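PDB 4QTO: betaine aldehyde dehydrogenase from Staphylococcus aureus subsp. aureus COL, which catalyses the NAD-dependent oxidation of betaine aldehyde to glycine betaine. Local coordinates for residues Ile319-Ser324 with Val420-Phe425; Asn284-Phe289 with Ala445-Asp450; Gly375-Val380 with Ile401-Thr406; Ala297-Leu302 with Ile334-Lys339. One frame throughout, in Å; residues are numbered along the deposited sequence.

Contacts 1, 2 and 3 all belong to one seven-stranded sheet, whose order across is 377-380, 399-402, 419-425, 318-322, 285-288, 443-447, 465-468. Contact 1 therefore sits in the middle: backbone bonds join it to contact 2, centres about 10 Å apart, and to contact 3, centres about 11 Å apart. Contact 4, its centre about 15 Å from that of contact 2, joins two helices, 294-306 and 323-337, that cover the sheet. Along the chain, contact 2 spans the other three; contact 1 starts between the segments of contact 4, and contact 3 falls within contact 1. The sheet thus gathers distant parts of the chain into the alpha/beta domain that bears the modified cysteine at position 313.

Contact 1 (Ile319-Ser324 with Val420-Phe425); sequences ILVQNS and VTVEGF
F425 and Q322 carry the aromatic part of this contact. With chi1 at 66°, CG of F425 stands between its own N and carbonyl carbon, which turns the ring over the neighbouring strand. Q322 CA lies 3.8 Å from the ring centroid and only 12° off the ring normal, a CH-pi contact over the face, while the carbonyl of L320 reaches the ring edge.

The backbone bonds define two parallel strands in register, their segment axes 4.5 Å apart at closest approach. I319 N donates to T421 O and V321 N to E423 O; E423 N and F425 N return bonds to I319 O and V321 O. N323 N extends the series to F425 O at 2.8 Å, just past the end of strand 318-322.

Apolar contacts occupy both faces of the pair. I319 CD1 meets V420 CG2 at 3.8 Å and V321 CG1 meets V422 CG1 at 3.7 Å on the side of helix 323-337. L320 and E423 run alongside each other on the other side, with L320 CD2 3.6 Å from E423 CB.

A water donates to I319 O at 2.9 Å and to E423 OE2 at 2.7 Å, and accepts from T421 OG1. Since E423 OE2 also forms a salt bridge to R318, the carboxylate is probably held ionised, its charge probably shared between R318 and the water.

Contact 2 (Asn284-Phe289 with Ala445-Asp450); sequences NPNIIF and AVFSKD
N286 meets the ring of F447 through its amide oxygen: OD1 lies 3.4 Å from F447 CE1, with amide and ring planes 44° apart. A chi1 of -174° sets CG of N286 opposite its backbone N and brings OD1 to the ring. On the reverse face of the strands, V446 CG1 abuts F289 at the ring edge, 3.7 Å from CE2.

These side chains are kept in register by four backbone bonds. A445 N donates to P285 O and F447 N to I287 O (2.8 Å), while I287 N and F289 N donate back to A445 O and F447 O. The strand segments run parallel, 12° apart.

Further out, helix 294-306 backs the first pair, with L296 and Q300 on F447 and A301 on N286. V457 of helix 451-460 touches both F289 and V446, and F425 meets F289 edge-to-face. Past the strand, S448 OG accepts from D450 N at 3.0 Å in an ST turn and also bonds D291; D450 then N-caps helix 451-460 through K453 N.

Parallel strands sandwiched by helices in this way are characteristic of the Rossmann-like alpha/beta catalytic domain of aldehyde dehydrogenases, and N284 ND2 bonds the backbone O of the modified cysteine at position 313.

Contact 3 (Gly375-Val380 with Ile401-Thr406); sequences GATIAV and ITNCDT
I401 reaches across to three residues of 375-380, and its branches can be followed outward one by one. CB stands 3.9 Å from the backbone oxygen of T377. CG2 lies 3.5 Å from T377 O and also packs on A376 CB. The other branch, CG1, touches I378 CD1 at 3.7 Å, and the terminal CD1 remains beside the same methyl at 3.8 Å. Because chi2 is 180° the chain is fully extended beyond CB, and the two isoleucine side chains run alongside each other in one direction.

The opposite face of the strand pair is built on threonines. In T402, chi1 of 59° places OG1 between the backbone N and the carbonyl carbon, directed at T377, where it packs 3.4 Å from CB. The methyl of A379 adjoins both OG1 and CG2 of T402.

T377 and T402 form an antiparallel hydrogen-bonded pair, each N donating to the other's O at 2.9 Å; I378 and I401 are the adjacent non-hydrogen-bonded pair. A water donates to G375 O at 2.7 Å and also lies by T377 OG1.

G375, at positive phi, closes helix 358-373 with a Schellman motif, and A379 and V380 together face V400 in a classic beta bulge. Strand 377-380 is one of the two outer strands of the sheet within this chain and runs antiparallel to 399-402. I401 packs against helices 358-373 and 409-412, T402 and A379 face helix 323-337, and backbone bonds from I401 to V420 and V422 attach the pair to strand 419-425.

Contact 4 (Ala297-Leu302 with Ile334-Lys339); sequences AVDQAL and IDRVKK
L302 and R336 have most of the surface buried here, and they meet methyl to guanidinium. L302 CD1 sits over the centre of one guanidinium face, 3.6 Å from CZ, and is also 3.6 Å from R336 CB. That double approach follows from the bent arginine chain: chi2 of -74° and chi3 of -67° curl it back, wrapping it round the leucine methyl. The other methyl, L302 CD2, packs against V337 CG2 at 3.7 Å, so one leucine fills the angle between two consecutive residues of helix 323-337.

V298, one helical turn before L302, adds a looser contact from CG1 to R336 NH1 at 4.1 Å. The charged ends come near each other without a direct bond: D299 OD1 is 4.5 Å from R336 NH2, beyond salt-bridge range. A water in the plane of the guanidinium, at its edge, spans the gap, 2.7 Å from D299 OD1 and 2.8 Å from R336 NH2.

The stronger polar partners belong to the second subunit. R336 NE and NH2 bond the carbonyls of its S519 and F518, while D299 accepts from its V515 and N516 backbone N atoms. The chemistry implies a divided arginine, with its face given to apolar packing between helices and its N-H groups to the subunit interface, where the nearby carboxylate probably eases the burial of its charge.

Contact 1 (Ile319-Ser324 with Val420-Phe425)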
loop_
_atom_site.group_PDB
_atom_site.type_symbol
_atom_site.label_atom_id
_atom_site.label_comp_id
_atom_site.label_asym_id
_atom_site.label_seq_id
_atom_site.Cartn_x
_atom_site.Cartn_y
_atom_site.Cartn_z
ATOM N N ILE A 319 28.621 24.308 -1.497
ATOM C CA ILE A 319 29.378 23.481 -0.550
ATOM C C ILE A 319 29.364 24.174 0.803
ATOM O O ILE A 319 29.635 25.384 0.916
ATOM C CB ILE A 319 30.804 23.216 -1.008
ATOM C CG1 ILE A 319 30.807 22.440 -2.338
ATOM C CG2 ILE A 319 31.572 22.479 0.092
ATOM C CD1 ILE A 319 32.115 22.401 -3.058
ATOM N N LEU A 320 29.002 23.425 1.834
ATOM C CA LEU A 320 28.964 23.888 3.222
ATOM C C LEU A 320 29.945 22.997 3.961
ATOM O O LEU A 320 29.729 21.793 4.078
ATOM C CB LEU A 320 27.578 23.772 3.821
ATOM C CG LEU A 320 26.536 24.688 3.235
ATOM C CD1 LEU A 320 25.117 24.312 3.561
ATOM C CD2 LEU A 320 26.813 26.076 3.732
ATOM N N VAL A 321 31.056 23.573 4.433
ATOM C CA VAL A 321 32.133 22.774 5.044
ATOM C C VAL A 321 32.399 23.264 6.464
ATOM O O VAL A 321 32.385 24.477 6.761
ATOM C CB VAL A 321 33.420 22.797 4.175
ATOM C CG1 VAL A 321 33.957 24.200 4.002
ATOM C CG2 VAL A 321 34.487 21.880 4.763
ATOM N N GLN A 322 32.608 22.338 7.372
ATOM C CA GLN A 322 32.808 22.711 8.758
ATOM C C GLN A 322 34.034 23.634 8.899
ATOM O O GLN A 322 35.062 23.362 8.299
ATOM C CB GLN A 322 32.856 21.456 9.657
ATOM C CG GLN A 322 32.669 21.797 11.110
ATOM C CD GLN A 322 32.123 20.627 11.914
ATOM O OE1 GLN A 322 32.275 19.448 11.566
ATOM N NE2 GLN A 322 31.403 20.955 12.977
ATOM N N ASN A 323 33.887 24.708 9.694
ATOM C CA ASN A 323 34.947 25.693 9.827
ATOM C C ASN A 323 36.298 25.106 10.152
ATOM O O ASN A 323 37.340 25.584 9.650
ATOM C CB ASN A 323 34.587 26.760 10.870
ATOM C CG ASN A 323 33.518 27.719 10.379
ATOM O OD1 ASN A 323 33.453 28.045 9.183
ATOM N ND2 ASN A 323 32.695 28.203 11.299
ATOM N N SER A 324 36.307 24.092 11.004
ATOM C CA SER A 324 37.541 23.454 11.417
ATOM C C SER A 324 38.399 22.879 10.299
ATOM O O SER A 324 39.630 22.799 10.433
ATOM C CB SER A 324 37.212 22.362 12.457
ATOM O OG SER A 324 36.260 21.467 11.914
ATOM N N VAL A 420 31.102 26.224 -8.146
ATOM C CA VAL A 420 30.662 25.946 -6.775
ATOM C C VAL A 420 31.052 27.110 -5.881
ATOM O O VAL A 420 32.018 27.818 -6.155
ATOM C CB VAL A 420 31.266 24.650 -6.188
ATOM C CG1 VAL A 420 30.989 23.467 -7.113
ATOM C CG2 VAL A 420 32.760 24.760 -5.944
ATOM N N THR A 421 30.262 27.327 -4.827
ATOM C CA THR A 421 30.591 28.288 -3.772
ATOM C C THR A 421 30.943 27.462 -2.538
ATOM O O THR A 421 30.476 26.317 -2.408
ATOM C CB THR A 421 29.416 29.231 -3.402
ATOM O OG1 THR A 421 28.234 28.463 -3.096
ATOM C CG2 THR A 421 29.115 30.178 -4.529
ATOM N N VAL A 422 31.732 28.028 -1.645
ATOM C CA VAL A 422 32.122 27.372 -0.412
ATOM C C VAL A 422 31.817 28.301 0.763
ATOM O O VAL A 422 32.330 29.436 0.808
ATOM C CB VAL A 422 33.629 26.990 -0.386
ATOM C CG1 VAL A 422 33.953 26.194 0.872
ATOM C CG2 VAL A 422 34.001 26.146 -1.616
ATOM N N GLU A 423 31.037 27.811 1.718
ATOM C CA GLU A 423 30.699 28.536 2.936
ATOM C C GLU A 423 31.091 27.670 4.099
ATOM O O GLU A 423 30.983 26.435 4.015
ATOM C CB GLU A 423 29.189 28.759 3.071
ATOM C CG GLU A 423 28.593 29.810 2.148
ATOM C CD GLU A 423 27.094 29.604 2.012
ATOM O OE1 GLU A 423 26.315 30.202 2.777
ATOM O OE2 GLU A 423 26.720 28.711 1.221
ATOM N N GLY A 424 31.480 28.298 5.196
ATOM C CA GLY A 424 31.797 27.539 6.393
ATOM C C GLY A 424 30.627 27.494 7.365
ATOM O O GLY A 424 29.743 28.374 7.339
ATOM N N PHE A 425 30.606 26.477 8.225
ATOM C CA PHE A 425 29.617 26.395 9.305
ATOM C C PHE A 425 30.314 25.906 10.573
ATOM O O PHE A 425 31.284 25.143 10.509
ATOM C CB PHE A 425 28.430 25.516 8.980
ATOM C CG PHE A 425 28.753 24.057 8.820
ATOM C CD1 PHE A 425 28.807 23.225 9.939
ATOM C CD2 PHE A 425 28.990 23.506 7.571
ATOM C CE1 PHE A 425 29.092 21.875 9.800
ATOM C CE2 PHE A 425 29.255 22.160 7.427
ATOM C CZ PHE A 425 29.305 21.346 8.544
HETATM O O HOH W 1 28.482 27.634 -0.570
#

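Contact 2 (Asn284-Phe289 with Ala445-Asp450)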
loop_
_atom_site.group_PDB
_atom_site.type_symbol
_atom_site.label_atom_id
_atom_site.label_comp_id
_atom_site.label_asym_id
_atom_site.label_seq_id
_atom_site.Cartn_x
_atom_site.Cartn_y
_atom_site.Cartn_z
ATOM N N ASN A 284 21.722 23.186 -4.522
ATOM C CA ASN A 284 21.822 21.968 -3.720
ATOM C C ASN A 284 23.015 21.947 -2.816
ATOM O O ASN A 284 24.137 22.094 -3.306
ATOM C CB ASN A 284 21.845 20.789 -4.684
ATOM C CG ASN A 284 20.734 20.883 -5.713
ATOM O OD1 ASN A 284 19.571 20.787 -5.395
ATOM N ND2 ASN A 284 21.118 21.209 -6.962
ATOM N N PRO A 285 22.781 21.762 -1.509
ATOM C CA PRO A 285 23.887 21.768 -0.571
ATOM C C PRO A 285 24.688 20.475 -0.525
ATOM O O PRO A 285 24.113 19.391 -0.571
ATOM C CB PRO A 285 23.191 22.019 0.754
ATOM C CG PRO A 285 21.870 21.345 0.615
ATOM C CD PRO A 285 21.487 21.568 -0.821
ATOM N N ASN A 286 26.002 20.607 -0.336
ATOM C CA ASN A 286 26.903 19.460 -0.141
ATOM C C ASN A 286 27.558 19.762 1.202
ATOM O O ASN A 286 28.442 20.633 1.295
ATOM C CB ASN A 286 27.886 19.386 -1.283
ATOM C CG ASN A 286 28.750 18.159 -1.215
ATOM O OD1 ASN A 286 28.717 17.432 -0.213
ATOM N ND2 ASN A 286 29.522 17.914 -2.261
ATOM N N ILE A 287 27.087 19.117 2.263
ATOM C CA ILE A 287 27.493 19.415 3.621
ATOM C C ILE A 287 28.600 18.449 4.067
ATOM O O ILE A 287 28.383 17.236 4.137
ATOM C CB ILE A 287 26.288 19.282 4.571
ATOM C CG1 ILE A 287 25.164 20.229 4.139
ATOM C CG2 ILE A 287 26.681 19.541 6.003
ATOM C CD1 ILE A 287 23.858 20.007 4.858
ATOM N N ILE A 288 29.749 19.010 4.406
ATOM C CA ILE A 288 30.927 18.222 4.760
ATOM C C ILE A 288 31.371 18.518 6.184
ATOM O O ILE A 288 31.812 19.627 6.502
ATOM C CB ILE A 288 32.042 18.512 3.757
ATOM C CG1 ILE A 288 31.574 18.266 2.307
ATOM C CG2 ILE A 288 33.292 17.715 4.097
ATOM C CD1 ILE A 288 32.549 18.770 1.278
ATOM N N PHE A 289 31.217 17.536 7.055
ATOM C CA PHE A 289 31.645 17.655 8.451
ATOM C C PHE A 289 33.113 17.338 8.629
ATOM O O PHE A 289 33.733 16.674 7.778
ATOM C CB PHE A 289 30.813 16.733 9.324
ATOM C CG PHE A 289 29.428 17.250 9.601
ATOM C CD1 PHE A 289 29.215 18.099 10.678
ATOM C CD2 PHE A 289 28.364 16.930 8.792
ATOM C CE1 PHE A 289 27.962 18.603 10.944
ATOM C CE2 PHE A 289 27.093 17.419 9.058
ATOM C CZ PHE A 289 26.894 18.268 10.153
ATOM N N ALA A 445 23.526 16.582 0.015
ATOM C CA ALA A 445 24.286 15.496 0.633
ATOM C C ALA A 445 24.839 15.893 1.986
ATOM O O ALA A 445 25.068 17.083 2.276
ATOM C CB ALA A 445 25.462 15.125 -0.241
ATOM N N VAL A 446 25.087 14.866 2.796
ATOM C CA VAL A 446 25.754 15.018 4.070
ATOM C C VAL A 446 26.877 14.003 4.130
ATOM O O VAL A 446 26.648 12.796 3.940
ATOM C CB VAL A 446 24.822 14.756 5.284
ATOM C CG1 VAL A 446 25.604 15.095 6.555
ATOM C CG2 VAL A 446 23.546 15.563 5.170
ATOM N N PHE A 447 28.106 14.482 4.357
ATOM C CA PHE A 447 29.298 13.633 4.486
ATOM C C PHE A 447 29.775 13.643 5.939
ATOM O O PHE A 447 30.125 14.723 6.494
ATOM C CB PHE A 447 30.417 14.086 3.546
ATOM C CG PHE A 447 30.178 13.704 2.129
ATOM C CD1 PHE A 447 29.372 14.470 1.304
ATOM C CD2 PHE A 447 30.696 12.523 1.625
ATOM C CE1 PHE A 447 29.098 14.070 -0.002
ATOM C CE2 PHE A 447 30.407 12.113 0.329
ATOM C CZ PHE A 447 29.615 12.874 -0.489
ATOM N N SER A 448 29.783 12.462 6.542
ATOM C CA SER A 448 30.284 12.258 7.887
ATOM C C SER A 448 30.414 10.773 8.167
ATOM O O SER A 448 29.533 10.029 7.751
ATOM C CB SER A 448 29.283 12.806 8.915
ATOM O OG SER A 448 29.726 12.531 10.247
ATOM N N LYS A 449 31.470 10.350 8.860
ATOM C CA LYS A 449 31.588 8.951 9.243
ATOM C C LYS A 449 30.625 8.633 10.382
ATOM O O LYS A 449 30.395 7.460 10.661
ATOM C CB LYS A 449 33.026 8.594 9.639
ATOM C CG LYS A 449 33.952 8.586 8.446
ATOM C CD LYS A 449 35.431 8.347 8.722
ATOM C CE LYS A 449 36.118 9.572 9.320
ATOM N NZ LYS A 449 37.603 9.419 9.389
ATOM N N ASP A 450 30.091 9.669 11.046
ATOM C CA ASP A 450 29.127 9.512 12.118
ATOM C C ASP A 450 27.756 9.405 11.434
ATOM O O ASP A 450 27.098 10.403 11.159
ATOM C CB ASP A 450 29.186 10.727 13.058
ATOM C CG ASP A 450 28.220 10.649 14.254
ATOM O OD1 ASP A 450 27.267 9.827 14.256
ATOM O OD2 ASP A 450 28.413 11.485 15.160
#

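Contact 3 (Gly375-Val380 with Ile401-Thr406)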
loop_
_atom_site.group_PDB
_atom_site.type_symbol
_atom_site.label_atom_id
_atom_site.label_comp_id
_atom_site.label_asym_id
_atom_site.label_seq_id
_atom_site.Cartn_x
_atom_site.Cartn_y
_atom_site.Cartn_z
ATOM N N GLY A 375 31.719 40.909 -3.233
ATOM C CA GLY A 375 32.836 40.685 -2.326
ATOM C C GLY A 375 33.325 39.268 -2.205
ATOM O O GLY A 375 34.118 38.981 -1.314
ATOM N N ALA A 376 32.847 38.358 -3.059
ATOM C CA ALA A 376 33.315 36.985 -3.021
ATOM C C ALA A 376 34.594 36.870 -3.831
ATOM O O ALA A 376 34.903 37.705 -4.652
ATOM C CB ALA A 376 32.271 36.031 -3.582
ATOM N N THR A 377 35.362 35.819 -3.567
ATOM C CA THR A 377 36.629 35.581 -4.266
ATOM C C THR A 377 36.513 34.477 -5.308
ATOM O O THR A 377 36.008 33.422 -4.977
ATOM C CB THR A 377 37.683 35.138 -3.228
ATOM O OG1 THR A 377 38.023 36.282 -2.403
ATOM C CG2 THR A 377 38.926 34.629 -3.884
ATOM N N ILE A 378 36.973 34.723 -6.551
ATOM C CA ILE A 378 37.005 33.670 -7.560
ATOM C C ILE A 378 38.352 33.002 -7.290
ATOM O O ILE A 378 39.417 33.521 -7.712
ATOM C CB ILE A 378 36.953 34.214 -8.997
ATOM C CG1 ILE A 378 35.759 35.137 -9.202
ATOM C CG2 ILE A 378 36.922 33.070 -9.996
ATOM C CD1 ILE A 378 34.423 34.539 -8.916
ATOM N N ALA A 379 38.337 31.899 -6.564
ATOM C CA ALA A 379 39.557 31.245 -6.150
ATOM C C ALA A 379 40.317 30.543 -7.269
ATOM O O ALA A 379 41.556 30.452 -7.226
ATOM C CB ALA A 379 39.289 30.296 -5.012
ATOM N N VAL A 380 39.586 30.045 -8.251
ATOM C CA VAL A 380 40.164 29.382 -9.409
ATOM C C VAL A 380 39.106 29.383 -10.506
ATOM O O VAL A 380 37.902 29.371 -10.207
ATOM C CB VAL A 380 40.659 27.957 -9.079
ATOM C CG1 VAL A 380 39.513 27.057 -8.675
ATOM C CG2 VAL A 380 41.423 27.354 -10.247
ATOM N N ILE A 401 34.324 29.447 -5.920
ATOM C CA ILE A 401 34.113 30.768 -5.338
ATOM C C ILE A 401 34.149 30.631 -3.811
ATOM O O ILE A 401 33.413 29.841 -3.237
ATOM C CB ILE A 401 32.787 31.384 -5.827
ATOM C CG1 ILE A 401 32.837 31.525 -7.364
ATOM C CG2 ILE A 401 32.550 32.732 -5.171
ATOM C CD1 ILE A 401 31.592 32.112 -8.014
ATOM N N THR A 402 35.003 31.427 -3.176
ATOM C CA THR A 402 35.201 31.404 -1.731
ATOM C C THR A 402 34.893 32.755 -1.083
ATOM O O THR A 402 34.578 33.730 -1.763
ATOM C CB THR A 402 36.647 31.012 -1.391
ATOM O OG1 THR A 402 37.550 31.948 -1.984
ATOM C CG2 THR A 402 36.974 29.615 -1.894
ATOM N N ASN A 403 34.977 32.801 0.249
ATOM C CA ASN A 403 34.750 34.069 0.982
ATOM C C ASN A 403 33.346 34.622 0.641
ATOM O O ASN A 403 33.180 35.808 0.320
ATOM C CB ASN A 403 35.843 35.100 0.692
ATOM C CG ASN A 403 35.896 36.213 1.731
ATOM O OD1 ASN A 403 35.507 36.022 2.876
ATOM N ND2 ASN A 403 36.418 37.378 1.336
ATOM N N CYS A 404 32.363 33.731 0.643
ATOM C CA CYS A 404 30.982 34.127 0.356
ATOM C C CYS A 404 30.048 33.784 1.527
ATOM O O CYS A 404 30.466 33.150 2.509
ATOM C CB CYS A 404 30.469 33.711 -1.054
ATOM S SG CYS A 404 30.924 32.209 -1.929
ATOM N N ASP A 405 28.833 34.324 1.489
ATOM C CA ASP A 405 27.886 34.100 2.546
ATOM C C ASP A 405 26.492 34.064 1.995
ATOM O O ASP A 405 26.232 34.454 0.869
ATOM C CB ASP A 405 28.026 35.133 3.648
ATOM C CG ASP A 405 27.542 36.469 3.241
ATOM O OD1 ASP A 405 26.318 36.701 3.316
ATOM O OD2 ASP A 405 28.396 37.347 2.964
ATOM N N THR A 406 25.601 33.554 2.816
ATOM C CA THR A 406 24.229 33.295 2.417
ATOM C C THR A 406 23.447 34.507 1.902
ATOM O O THR A 406 22.481 34.343 1.147
ATOM C CB THR A 406 23.485 32.585 3.567
ATOM O OG1 THR A 406 22.298 31.968 3.073
ATOM C CG2 THR A 406 23.168 33.540 4.711
HETATM O O HOH W 2 36.576 37.917 -1.045
#

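Contact 4 (Ala297-Leu302 with Ile334-Lys339)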
loop_
_atom_site.group_PDB
_atom_site.type_symbol
_atom_site.label_atom_id
_atom_site.label_comp_id
_atom_site.label_asym_id
_atom_site.label_seq_id
_atom_site.Cartn_x
_atom_site.Cartn_y
_atom_site.Cartn_z
ATOM N N ALA A 297 35.162 13.122 0.468
ATOM C CA ALA A 297 34.427 14.380 0.403
ATOM C C ALA A 297 34.976 15.278 -0.685
ATOM O O ALA A 297 34.194 15.973 -1.370
ATOM C CB ALA A 297 34.447 15.090 1.738
ATOM N N VAL A 298 36.304 15.279 -0.872
ATOM C CA VAL A 298 36.906 16.049 -1.951
ATOM C C VAL A 298 36.505 15.470 -3.315
ATOM O O VAL A 298 36.052 16.209 -4.209
ATOM C CB VAL A 298 38.438 16.097 -1.841
ATOM C CG1 VAL A 298 39.047 16.778 -3.047
ATOM C CG2 VAL A 298 38.833 16.833 -0.570
ATOM N N ASP A 299 36.601 14.152 -3.463
ATOM C CA ASP A 299 36.200 13.478 -4.702
ATOM C C ASP A 299 34.743 13.814 -5.056
ATOM O O ASP A 299 34.422 14.177 -6.198
ATOM C CB ASP A 299 36.344 11.958 -4.532
ATOM C CG ASP A 299 35.887 11.159 -5.742
ATOM O OD1 ASP A 299 36.674 11.009 -6.693
ATOM O OD2 ASP A 299 34.781 10.582 -5.680
ATOM N N GLN A 300 33.858 13.679 -4.063
ATOM C CA GLN A 300 32.441 13.894 -4.289
ATOM C C GLN A 300 32.072 15.363 -4.446
ATOM O O GLN A 300 31.055 15.688 -5.077
ATOM C CB GLN A 300 31.593 13.186 -3.224
ATOM C CG GLN A 300 31.680 11.664 -3.343
ATOM C CD GLN A 300 30.851 11.110 -4.486
ATOM O OE1 GLN A 300 30.730 11.706 -5.574
ATOM N NE2 GLN A 300 30.260 9.956 -4.256
ATOM N N ALA A 301 32.895 16.294 -3.937
ATOM C CA ALA A 301 32.619 17.703 -4.129
ATOM C C ALA A 301 32.923 18.036 -5.604
ATOM O O ALA A 301 32.208 18.819 -6.240
ATOM C CB ALA A 301 33.454 18.570 -3.208
ATOM N N LEU A 302 33.981 17.441 -6.138
ATOM C CA LEU A 302 34.299 17.605 -7.567
ATOM C C LEU A 302 33.172 17.022 -8.410
ATOM O O LEU A 302 32.706 17.640 -9.376
ATOM C CB LEU A 302 35.612 16.918 -7.905
ATOM C CG LEU A 302 36.875 17.532 -7.291
ATOM C CD1 LEU A 302 37.988 16.490 -7.235
ATOM C CD2 LEU A 302 37.312 18.787 -8.027
ATOM N N ILE A 334 40.605 23.196 -4.645
ATOM C CA ILE A 334 41.223 24.092 -5.638
ATOM C C ILE A 334 42.346 23.397 -6.400
ATOM O O ILE A 334 42.410 23.480 -7.636
ATOM C CB ILE A 334 41.714 25.383 -4.983
ATOM C CG1 ILE A 334 40.515 26.232 -4.553
ATOM C CG2 ILE A 334 42.589 26.182 -5.948
ATOM C CD1 ILE A 334 40.846 27.313 -3.550
ATOM N N ASP A 335 43.213 22.683 -5.682
ATOM C CA ASP A 335 44.305 21.948 -6.317
ATOM C C ASP A 335 43.776 20.923 -7.328
ATOM O O ASP A 335 44.373 20.727 -8.399
ATOM C CB ASP A 335 45.140 21.203 -5.256
ATOM C CG ASP A 335 45.988 22.129 -4.406
ATOM O OD1 ASP A 335 45.965 23.369 -4.613
ATOM O OD2 ASP A 335 46.672 21.604 -3.486
ATOM N N ARG A 336 42.648 20.263 -7.011
ATOM C CA ARG A 336 42.101 19.298 -7.936
ATOM C C ARG A 336 41.412 19.972 -9.118
ATOM O O ARG A 336 41.474 19.467 -10.246
ATOM C CB ARG A 336 41.103 18.383 -7.212
ATOM C CG ARG A 336 41.738 17.440 -6.214
ATOM C CD ARG A 336 42.484 16.289 -6.864
ATOM N NE ARG A 336 41.619 15.349 -7.566
ATOM C CZ ARG A 336 40.893 14.408 -6.977
ATOM N NH1 ARG A 336 40.903 14.276 -5.648
ATOM N NH2 ARG A 336 40.163 13.597 -7.716
ATOM N N VAL A 337 40.703 21.066 -8.863
ATOM C CA VAL A 337 39.986 21.772 -9.925
ATOM C C VAL A 337 40.957 22.193 -11.027
ATOM O O VAL A 337 40.620 22.128 -12.212
ATOM C CB VAL A 337 39.161 22.953 -9.385
ATOM C CG1 VAL A 337 38.658 23.853 -10.505
ATOM C CG2 VAL A 337 37.990 22.419 -8.580
ATOM N N LYS A 338 42.172 22.566 -10.635
ATOM C CA LYS A 338 43.204 22.962 -11.611
ATOM C C LYS A 338 43.605 21.845 -12.570
ATOM O O LYS A 338 44.135 22.124 -13.659
ATOM C CB LYS A 338 44.470 23.448 -10.893
ATOM C CG LYS A 338 44.294 24.764 -10.156
ATOM C CD LYS A 338 45.546 25.095 -9.363
ATOM C CE LYS A 338 45.414 26.434 -8.665
ATOM N NZ LYS A 338 46.623 26.714 -7.845
ATOM N N LYS A 339 43.375 20.595 -12.187
ATOM C CA LYS A 339 43.760 19.437 -12.973
ATOM C C LYS A 339 42.639 18.870 -13.849
ATOM O O LYS A 339 42.884 17.949 -14.602
ATOM C CB LYS A 339 44.237 18.320 -12.053
ATOM C CG LYS A 339 45.402 18.684 -11.125
ATOM C CD LYS A 339 45.771 17.477 -10.282
ATOM C CE LYS A 339 46.698 17.824 -9.131
ATOM N NZ LYS A 339 47.951 18.449 -9.601
HETATM O O HOH W 3 39.287 11.349 -6.395
#